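Local structure of nicotinate phosphoribosyltransferase (Vibrio cholerae, 4HL7) at residues A29-Y34 with W234-H238; V37-L43 with I119-W125. The protein probably catalyses the ATP-driven transfer of a phosphoribosyl group to nicotinate, giving nicotinate ribonucleotide for the synthesis of NAD. All blocks are in the same frame, centred on the assembly; numbering follows the deposited sequence. Where two conformers were deposited one is given.

Contact 1. Residues A29-Y34 with W234-H238; sequences AIHHFY and WFMGH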
ATOM      1  N   ALA A  29       4.859  15.024   4.835  1.00 16.27           N
ATOM      2  CA  ALA A  29       3.675  15.883   4.955  1.00 16.26           C
ATOM      3  C   ALA A  29       3.212  15.951   6.404  1.00 17.03           C
ATOM      4  O   ALA A  29       2.804  16.992   6.929  1.00 15.28           O
ATOM      5  CB  ALA A  29       2.523  15.373   4.065  1.00 16.45           C
ATOM      6  N   ILE A  30       3.358  14.836   7.090  1.00 14.92           N
ATOM      7  CA  ILE A  30       2.955  14.736   8.538  1.00 15.03           C
ATOM      8  C   ILE A  30       3.973  15.561   9.363  1.00 15.58           C
ATOM      9  O   ILE A  30       3.588  16.304  10.312  1.00 15.11           O
ATOM     10  CB  ILE A  30       2.958  13.258   9.006  1.00 15.17           C
ATOM     11  CG1 ILE A  30       1.809  12.521   8.297  1.00 16.69           C
ATOM     12  CG2 ILE A  30       2.758  13.136  10.552  1.00 16.99           C
ATOM     13  CD1 ILE A  30       2.030  11.006   8.276  1.00 15.58           C
ATOM     14  N   HIS A  31       5.242  15.460   9.012  1.00 15.79           N
ATOM     15  CA  HIS A  31       6.322  16.268   9.673  1.00 17.63           C
ATOM     16  C   HIS A  31       5.983  17.752   9.587  1.00 18.11           C
ATOM     17  O   HIS A  31       6.118  18.495  10.565  1.00 17.59           O
ATOM     18  CB  HIS A  31       7.674  15.923   9.009  1.00 17.37           C
ATOM     19  CG  HIS A  31       8.787  16.855   9.302  1.00 19.58           C
ATOM     20  ND1 HIS A  31       9.644  16.666  10.334  1.00 19.80           N
ATOM     21  CD2 HIS A  31       9.256  17.981   8.600  1.00 19.04           C
ATOM     22  CE1 HIS A  31      10.586  17.638  10.322  1.00 21.47           C
ATOM     23  NE2 HIS A  31      10.347  18.438   9.262  1.00 23.02           N
ATOM     24  N   HIS A  32       5.515  18.162   8.423  1.00 17.01           N
ATOM     25  CA  HIS A  32       5.250  19.560   8.158  1.00 18.04           C
ATOM     26  C   HIS A  32       4.020  20.056   8.867  1.00 17.82           C
ATOM     27  O   HIS A  32       4.067  21.117   9.542  1.00 18.31           O
ATOM     28  CB  HIS A  32       5.119  19.760   6.635  1.00 20.00           C
ATOM     29  CG  HIS A  32       4.999  21.207   6.249  1.00 21.29           C
ATOM     30  ND1 HIS A  32       6.083  22.022   6.134  1.00 26.13           N
ATOM     31  CD2 HIS A  32       3.873  21.995   6.010  1.00 22.42           C
ATOM     32  CE1 HIS A  32       5.667  23.264   5.816  1.00 27.55           C
ATOM     33  NE2 HIS A  32       4.309  23.256   5.769  1.00 26.18           N
ATOM     34  N   PHE A  33       2.905  19.334   8.775  1.00 15.30           N
ATOM     35  CA  PHE A  33       1.585  19.844   9.240  1.00 14.73           C
ATOM     36  C   PHE A  33       1.188  19.339  10.637  1.00 15.10           C
ATOM     37  O   PHE A  33       0.358  19.970  11.322  1.00 15.64           O
ATOM     38  CB  PHE A  33       0.465  19.461   8.222  1.00 17.40           C
ATOM     39  CG  PHE A  33       0.458  20.323   6.977  1.00 18.49           C
ATOM     40  CD1 PHE A  33       0.310  21.694   7.090  1.00 21.80           C
ATOM     41  CD2 PHE A  33       0.509  19.742   5.689  1.00 20.48           C
ATOM     42  CE1 PHE A  33       0.285  22.502   5.951  1.00 24.93           C
ATOM     43  CE2 PHE A  33       0.481  20.533   4.541  1.00 20.53           C
ATOM     44  CZ  PHE A  33       0.369  21.912   4.681  1.00 22.49           C
ATOM     45  N   TYR A  34       1.653  18.148  10.984  1.00 14.36           N
ATOM     46  CA  TYR A  34       1.072  17.373  12.109  1.00 14.79           C
ATOM     47  C   TYR A  34       2.169  16.741  12.972  1.00 15.26           C
ATOM     48  O   TYR A  34       2.081  15.583  13.360  1.00 14.85           O
ATOM     49  CB  TYR A  34       0.111  16.247  11.577  1.00 15.58           C
ATOM     50  CG  TYR A  34      -0.961  16.793  10.672  1.00 17.10           C
ATOM     51  CD1 TYR A  34      -1.129  16.283   9.380  1.00 15.75           C
ATOM     52  CD2 TYR A  34      -1.827  17.780  11.132  1.00 17.25           C
ATOM     53  CE1 TYR A  34      -2.073  16.849   8.505  1.00 16.36           C
ATOM     54  CE2 TYR A  34      -2.771  18.371  10.298  1.00 19.63           C
ATOM     55  CZ  TYR A  34      -2.894  17.862   8.989  1.00 16.78           C
ATOM     56  OH  TYR A  34      -3.846  18.396   8.146  1.00 18.28           O
ATOM     57  N   TRP A 234      -3.892   8.822   5.009  1.00 13.07           N
ATOM     58  CA  TRP A 234      -3.825  10.280   5.005  1.00 14.99           C
ATOM     59  C   TRP A 234      -5.254  10.859   5.061  1.00 14.49           C
ATOM     60  O   TRP A 234      -5.601  11.753   5.859  1.00 14.17           O
ATOM     61  CB  TRP A 234      -3.102  10.699   3.721  1.00 14.15           C
ATOM     62  CG  TRP A 234      -3.035  12.181   3.485  1.00 14.79           C
ATOM     63  CD1 TRP A 234      -3.660  12.909   2.477  1.00 14.78           C
ATOM     64  CD2 TRP A 234      -2.266  13.151   4.250  1.00 16.54           C
ATOM     65  NE1 TRP A 234      -3.292  14.251   2.538  1.00 13.34           N
ATOM     66  CE2 TRP A 234      -2.471  14.452   3.608  1.00 13.99           C
ATOM     67  CE3 TRP A 234      -1.428  13.070   5.367  1.00 17.48           C
ATOM     68  CZ2 TRP A 234      -1.856  15.603   4.067  1.00 14.19           C
ATOM     69  CZ3 TRP A 234      -0.820  14.260   5.853  1.00 15.94           C
ATOM     70  CH2 TRP A 234      -1.001  15.485   5.195  1.00 14.66           C
ATOM     71  N   PHE A 235      -6.144  10.260   4.274  1.00 14.60           N
ATOM     72  CA  PHE A 235      -7.564  10.755   4.270  1.00 14.75           C
ATOM     73  C   PHE A 235      -8.302  10.377   5.562  1.00 14.05           C
ATOM     74  O   PHE A 235      -9.131  11.157   6.113  1.00 14.24           O
ATOM     75  CB  PHE A 235      -8.249  10.136   3.057  1.00 14.79           C
ATOM     76  CG  PHE A 235      -7.597  10.564   1.768  1.00 17.78           C
ATOM     77  CD1 PHE A 235      -6.563   9.833   1.219  1.00 18.19           C
ATOM     78  CD2 PHE A 235      -7.932  11.762   1.184  1.00 17.01           C
ATOM     79  CE1 PHE A 235      -5.905  10.294   0.074  1.00 19.23           C
ATOM     80  CE2 PHE A 235      -7.251  12.229   0.044  1.00 19.13           C
ATOM     81  CZ  PHE A 235      -6.253  11.474  -0.508  1.00 20.87           C
HETATM   82  N   MSE A 236      -8.003   9.170   6.061  1.00 14.36           N
HETATM   83  CA  MSE A 236      -8.683   8.685   7.283  1.00 14.31           C
HETATM   84  C   MSE A 236      -8.228   9.530   8.461  1.00 14.34           C
HETATM   85  O   MSE A 236      -9.042   9.938   9.263  1.00 13.37           O
HETATM   86  CB  MSE A 236      -8.229   7.208   7.513  1.00 13.86           C
HETATM   87  CG  MSE A 236      -8.940   6.306   6.495  1.00 13.72           C
HETATM   88 SE   MSE A 236      -7.991   4.556   6.494  1.00 21.10          SE
HETATM   89  CE  MSE A 236      -8.855   3.882   8.120  1.00 18.63           C
ATOM     90  N   GLY A 237      -6.909   9.806   8.568  1.00 15.45           N
ATOM     91  CA  GLY A 237      -6.424  10.634   9.705  1.00 13.83           C
ATOM     92  C   GLY A 237      -7.147  11.985   9.763  1.00 14.64           C
ATOM     93  O   GLY A 237      -7.423  12.515  10.831  1.00 14.80           O
ATOM     94  N   HIS A 238      -7.429  12.573   8.601  1.00 11.63           N
ATOM     95  CA  HIS A 238      -8.173  13.858   8.585  1.00 14.03           C
ATOM     96  C   HIS A 238      -9.542  13.821   9.184  1.00 13.37           C
ATOM     97  O   HIS A 238     -10.091  14.863   9.546  1.00 13.58           O
ATOM     98  CB  HIS A 238      -8.159  14.502   7.182  1.00 12.19           C
ATOM     99  CG  HIS A 238      -6.836  15.184   6.877  1.00 13.13           C
ATOM    100  ND1 HIS A 238      -5.749  14.490   6.483  1.00 14.96           N
ATOM    101  CD2 HIS A 238      -6.402  16.498   7.090  1.00 14.53           C
ATOM    102  CE1 HIS A 238      -4.684  15.335   6.355  1.00 13.05           C
ATOM    103  NE2 HIS A 238      -5.087  16.566   6.723  1.00 14.22           N
TER
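Tyr34 OH is held by two groups, His238 NE2 and Arg254 NH1: it lies 2.6 Å from the former in a hydrogen bond whose proton could sit on either partner, and takes a second hydrogen bond from the latter. The phenol oxygen approaches the imidazole at its edge, near the ring plane. At the other nitrogen, His238 ND1 gives a nearly straight hydrogen bond of 2.8 Å (175°) to Trp234 O, one turn back on the same helix, with the acceptor lying in the ring plane. Held through both nitrogens, the imidazole cannot readily rotate, and its CE1 rests over one face of the Trp234 indole. Tyr34, Trp234 and His238 thus make a buried aromatic cluster between the C-terminal end of helix 21-33, just past which Tyr34 lies, and helix 232-241, in the region of the NAPRTase family that belongs to the TIM-barrel clan. Trp234 has its CG anti to the backbone N (chi1 175°), which sends the indole across to the other helix. There its CH2 meets Tyr34 CE1 at 3.7 Å, the two ring planes being 54° apart. The small Ala29 suits a close approach, its CB lying 3.7 Å from the same CH2, while Ile30 CG1 comes at the edge of the indole, 4.0 Å from CZ3. Trp234 NE1 is hydrogen-bonded to Ala251 O.

Contact 2. Residues V37-L43 with I119-W125; sequences VSVRYEL and ISIRGSW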
ATOM      1  N   VAL A  37       0.709  15.073  16.201  1.00 16.05           N
ATOM      2  CA  VAL A  37      -0.463  14.182  16.118  1.00 15.18           C
ATOM      3  C   VAL A  37      -0.062  12.752  16.447  1.00 15.79           C
ATOM      4  O   VAL A  37       0.976  12.302  15.982  1.00 16.21           O
ATOM      5  CB  VAL A  37      -1.026  14.276  14.696  1.00 15.63           C
ATOM      6  CG1 VAL A  37      -1.998  13.126  14.385  1.00 15.74           C
ATOM      7  CG2 VAL A  37      -1.707  15.662  14.533  1.00 15.35           C
ATOM      8  N   SER A  38      -0.873  12.031  17.248  1.00 14.92           N
ATOM      9  CA  SER A  38      -0.560  10.624  17.560  1.00 17.27           C
ATOM     10  C   SER A  38      -1.512   9.678  16.801  1.00 17.13           C
ATOM     11  O   SER A  38      -2.602  10.111  16.368  1.00 15.93           O
ATOM     12  CB  SER A  38      -0.713  10.394  19.036  1.00 19.16           C
ATOM     13  OG  SER A  38       0.270  11.178  19.745  0.50 19.52           O
ATOM     14  N   VAL A  39      -1.140   8.418  16.694  1.00 15.92           N
ATOM     15  CA  VAL A  39      -1.985   7.444  15.975  1.00 15.72           C
ATOM     16  C   VAL A  39      -1.852   6.076  16.609  1.00 16.17           C
ATOM     17  O   VAL A  39      -0.908   5.825  17.397  1.00 16.14           O
ATOM     18  CB  VAL A  39      -1.630   7.321  14.440  1.00 15.21           C
ATOM     19  CG1 VAL A  39      -2.044   8.555  13.620  1.00 17.09           C
ATOM     20  CG2 VAL A  39      -0.148   7.033  14.220  1.00 15.40           C
ATOM     21  N   ARG A  40      -2.759   5.172  16.229  1.00 15.97           N
ATOM     22  CA  ARG A  40      -2.637   3.754  16.575  1.00 16.11           C
ATOM     23  C   ARG A  40      -2.974   2.961  15.330  1.00 15.88           C
ATOM     24  O   ARG A  40      -4.016   3.221  14.702  1.00 15.43           O
ATOM     25  CB  ARG A  40      -3.569   3.342  17.699  1.00 16.75           C
ATOM     26  CG  ARG A  40      -3.423   1.820  18.014  1.00 16.27           C
ATOM     27  CD  ARG A  40      -4.090   1.434  19.331  1.00 18.24           C
ATOM     28  NE  ARG A  40      -5.420   2.054  19.441  1.00 18.88           N
ATOM     29  CZ  ARG A  40      -6.506   1.497  18.929  1.00 20.79           C
ATOM     30  NH1 ARG A  40      -6.428   0.342  18.243  1.00 18.31           N
ATOM     31  NH2 ARG A  40      -7.645   2.092  19.061  1.00 20.30           N
ATOM     32  N   TYR A  41      -2.088   2.028  14.958  1.00 17.32           N
ATOM     33  CA  TYR A  41      -2.375   1.078  13.853  1.00 16.04           C
ATOM     34  C   TYR A  41      -2.604  -0.279  14.429  1.00 17.66           C
ATOM     35  O   TYR A  41      -1.976  -0.644  15.466  1.00 16.43           O
ATOM     36  CB  TYR A  41      -1.176   0.898  12.943  1.00 16.64           C
ATOM     37  CG  TYR A  41      -0.676   2.146  12.197  1.00 17.34           C
ATOM     38  CD1 TYR A  41      -1.197   2.492  10.942  1.00 17.27           C
ATOM     39  CD2 TYR A  41       0.251   3.036  12.807  1.00 18.80           C
ATOM     40  CE1 TYR A  41      -0.690   3.603  10.227  1.00 17.29           C
ATOM     41  CE2 TYR A  41       0.738   4.160  12.120  1.00 16.87           C
ATOM     42  CZ  TYR A  41       0.247   4.460  10.851  1.00 17.32           C
ATOM     43  OH  TYR A  41       0.760   5.591  10.181  1.00 17.59           O
ATOM     44  N   GLU A  42      -3.393  -1.099  13.705  1.00 15.89           N
ATOM     45  CA  GLU A  42      -3.633  -2.468  14.145  1.00 18.34           C
ATOM     46  C   GLU A  42      -3.407  -3.428  13.010  1.00 18.82           C
ATOM     47  O   GLU A  42      -3.943  -3.225  11.914  1.00 18.60           O
ATOM     48  CB  GLU A  42      -5.075  -2.658  14.667  1.00 18.83           C
ATOM     49  CG  GLU A  42      -5.369  -1.852  15.926  1.00 18.94           C
ATOM     50  CD  GLU A  42      -4.557  -2.339  17.149  1.00 21.72           C
ATOM     51  OE1 GLU A  42      -4.496  -1.545  18.132  1.00 20.86           O
ATOM     52  OE2 GLU A  42      -4.061  -3.514  17.157  1.00 22.92           O
ATOM     53  N   LEU A  43      -2.638  -4.476  13.270  1.00 19.81           N
ATOM     54  CA  LEU A  43      -2.426  -5.454  12.227  1.00 23.47           C
ATOM     55  C   LEU A  43      -2.955  -6.759  12.708  1.00 26.55           C
ATOM     56  O   LEU A  43      -2.832  -7.106  13.881  1.00 29.52           O
ATOM     57  CB  LEU A  43      -0.948  -5.626  11.869  1.00 26.65           C
ATOM     58  CG  LEU A  43      -0.223  -4.427  11.249  1.00 29.08           C
ATOM     59  CD1 LEU A  43       0.273  -3.527  12.375  1.00 31.89           C
ATOM     60  CD2 LEU A  43       0.939  -4.845  10.348  1.00 29.86           C
ATOM     61  N   ILE A 119      -0.748  -7.229  16.243  1.00 20.82           N
ATOM     62  CA  ILE A 119       0.327  -6.280  16.478  1.00 20.16           C
ATOM     63  C   ILE A 119      -0.298  -4.893  16.523  1.00 19.58           C
ATOM     64  O   ILE A 119      -1.044  -4.513  15.606  1.00 21.00           O
ATOM     65  CB  ILE A 119       1.379  -6.359  15.347  1.00 19.55           C
ATOM     66  CG1 ILE A 119       1.994  -7.766  15.300  1.00 20.08           C
ATOM     67  CG2 ILE A 119       2.485  -5.320  15.534  1.00 19.39           C
ATOM     68  CD1 ILE A 119       2.785  -7.955  14.012  1.00 18.64           C
ATOM     69  N   SER A 120       0.042  -4.110  17.551  1.00 19.67           N
ATOM     70  CA  SER A 120      -0.528  -2.753  17.747  1.00 19.18           C
ATOM     71  C   SER A 120       0.632  -1.759  17.740  1.00 19.59           C
ATOM     72  O   SER A 120       1.655  -1.991  18.403  1.00 20.98           O
ATOM     73  CB  SER A 120      -1.200  -2.641  19.094  1.00 21.16           C
ATOM     74  OG  SER A 120      -2.275  -3.567  19.242  0.50 23.54           O
ATOM     75  N   ILE A 121       0.516  -0.709  16.944  1.00 18.97           N
ATOM     76  CA  ILE A 121       1.647   0.238  16.830  1.00 18.91           C
ATOM     77  C   ILE A 121       1.101   1.593  17.261  1.00 21.09           C
ATOM     78  O   ILE A 121       0.117   2.067  16.689  1.00 16.73           O
ATOM     79  CB  ILE A 121       2.141   0.288  15.390  1.00 19.20           C
ATOM     80  CG1 ILE A 121       2.673  -1.085  14.922  1.00 19.85           C
ATOM     81  CG2 ILE A 121       3.249   1.315  15.210  1.00 19.30           C
ATOM     82  CD1 ILE A 121       2.947  -1.076  13.431  1.00 23.28           C
ATOM     83  N   ARG A 122       1.742   2.226  18.255  1.00 19.41           N
ATOM     84  CA  ARG A 122       1.245   3.479  18.838  1.00 20.10           C
ATOM     85  C   ARG A 122       2.377   4.512  18.962  1.00 19.95           C
ATOM     86  O   ARG A 122       3.459   4.153  19.433  1.00 18.94           O
ATOM     87  CB  ARG A 122       0.784   3.247  20.304  1.00 24.58           C
ATOM     88  CG  ARG A 122      -0.383   2.272  20.511  1.00 32.82           C
ATOM     89  CD  ARG A 122      -0.761   2.246  21.983  1.00 32.55           C
ATOM     90  NE  ARG A 122      -2.048   1.577  22.301  1.00 35.75           N
ATOM     91  CZ  ARG A 122      -2.276   0.268  22.180  1.00 40.05           C
ATOM     92  NH1 ARG A 122      -1.331  -0.534  21.705  1.00 33.52           N
ATOM     93  NH2 ARG A 122      -3.463  -0.241  22.516  1.00 42.40           N
ATOM     94  N   GLY A 123       2.094   5.791  18.668  1.00 17.82           N
ATOM     95  CA  GLY A 123       3.100   6.854  18.877  1.00 17.16           C
ATOM     96  C   GLY A 123       2.722   8.043  18.054  1.00 15.96           C
ATOM     97  O   GLY A 123       1.565   8.154  17.578  1.00 16.00           O
ATOM     98  N   SER A 124       3.677   8.952  17.846  1.00 15.01           N
ATOM     99  CA  SER A 124       3.385  10.029  16.895  1.00 14.84           C
ATOM    100  C   SER A 124       3.195   9.453  15.509  1.00 13.12           C
ATOM    101  O   SER A 124       3.810   8.454  15.121  1.00 13.27           O
ATOM    102  CB  SER A 124       4.476  11.113  16.863  1.00 17.76           C
ATOM    103  OG  SER A 124       5.650  10.673  16.251  1.00 18.21           O
ATOM    104  N   TRP A 125       2.373  10.102  14.737  1.00 13.36           N
ATOM    105  CA  TRP A 125       2.159   9.708  13.346  1.00 13.80           C
ATOM    106  C   TRP A 125       3.456   9.789  12.576  1.00 15.12           C
ATOM    107  O   TRP A 125       3.809   8.845  11.852  1.00 14.55           O
ATOM    108  CB  TRP A 125       1.071  10.629  12.778  1.00 13.42           C
ATOM    109  CG  TRP A 125       0.412  10.126  11.541  1.00 13.81           C
ATOM    110  CD1 TRP A 125       0.510   8.858  10.930  1.00 13.54           C
ATOM    111  CD2 TRP A 125      -0.559  10.869  10.746  1.00 14.23           C
ATOM    112  NE1 TRP A 125      -0.338   8.807   9.800  1.00 15.20           N
ATOM    113  CE2 TRP A 125      -0.999   9.974   9.666  1.00 15.37           C
ATOM    114  CE3 TRP A 125      -1.094  12.146  10.828  1.00 15.87           C
ATOM    115  CZ2 TRP A 125      -1.914  10.391   8.699  1.00 15.10           C
ATOM    116  CZ3 TRP A 125      -2.057  12.545   9.854  1.00 14.34           C
ATOM    117  CH2 TRP A 125      -2.435  11.690   8.821  1.00 16.96           C
TER
HETATM  118  O   HOH W   1      -4.679  -2.344  20.449  1.00 35.32           O
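Val39 and Trp125 meet where an antiparallel strand pair, part of a sheet in which strand 38-46 lies between 116-122 and 372-380, gives way to a helix. Strands 38-43 and 119-122 run at 168°, joined by regular backbone bonds such as Tyr41 N to Ile121 O, 2.8 Å. Beyond the corner at Gly123 the ladder ends with Trp125 N bound to Val37 O at 2.9 Å, and Ser124 OG caps Asp127 N.

Followed outward, Trp125 touches Val37 O and Val39 CG1 with its CB. With CG anti to the backbone N (chi1 -162°), the indole turns back over the strand and receives Val39 CG1 on the face of its five-membered ring, a CH-pi contact 3.8 Å from the centroid; a branched valine suits this flat surface. CD1 lies 3.4 Å from Tyr41 OH, at the ring edge; this hydroxyl and Trp125 NE1 are both hydrogen-bonded to Glu233 OE1. On the six-membered ring CE3 meets Val37 CG1 at 3.8 Å, and at the far rim CZ3 lies against Tyr34 CD1 and CH2 against Trp234 CE3.

The face bearing Arg40, Glu42, Ser120 and Arg122 is polar. In the conformer given, Ser120 OG donates to Glu42 OE2. Arg40 CD lies over one face of the Arg122 guanidinium, and Arg40 NH1 makes a salt bridge to Glu42 OE1, 2.7 Å.

Overall arrangement
Contact 1 is wholly buried and joins two helices from distant parts of the chain, whereas contact 2 is partly buried and joins neighbouring strands of one sheet. Accordingly, contact 1 relies on side chains alone, aromatic rings and one short polar bond, while contact 2 rests on a ladder of backbone bonds, with an apolar face turned inward and a charged face on the other side. Helix 21-33 is followed in the chain, after a short linker, by strand 38-46, and contact 2 is nested within the loop that contact 1 closes. The two meet at Trp125, whose indole lies between the aromatic cluster and the buried face of the sheet that carries Val39 and Tyr41.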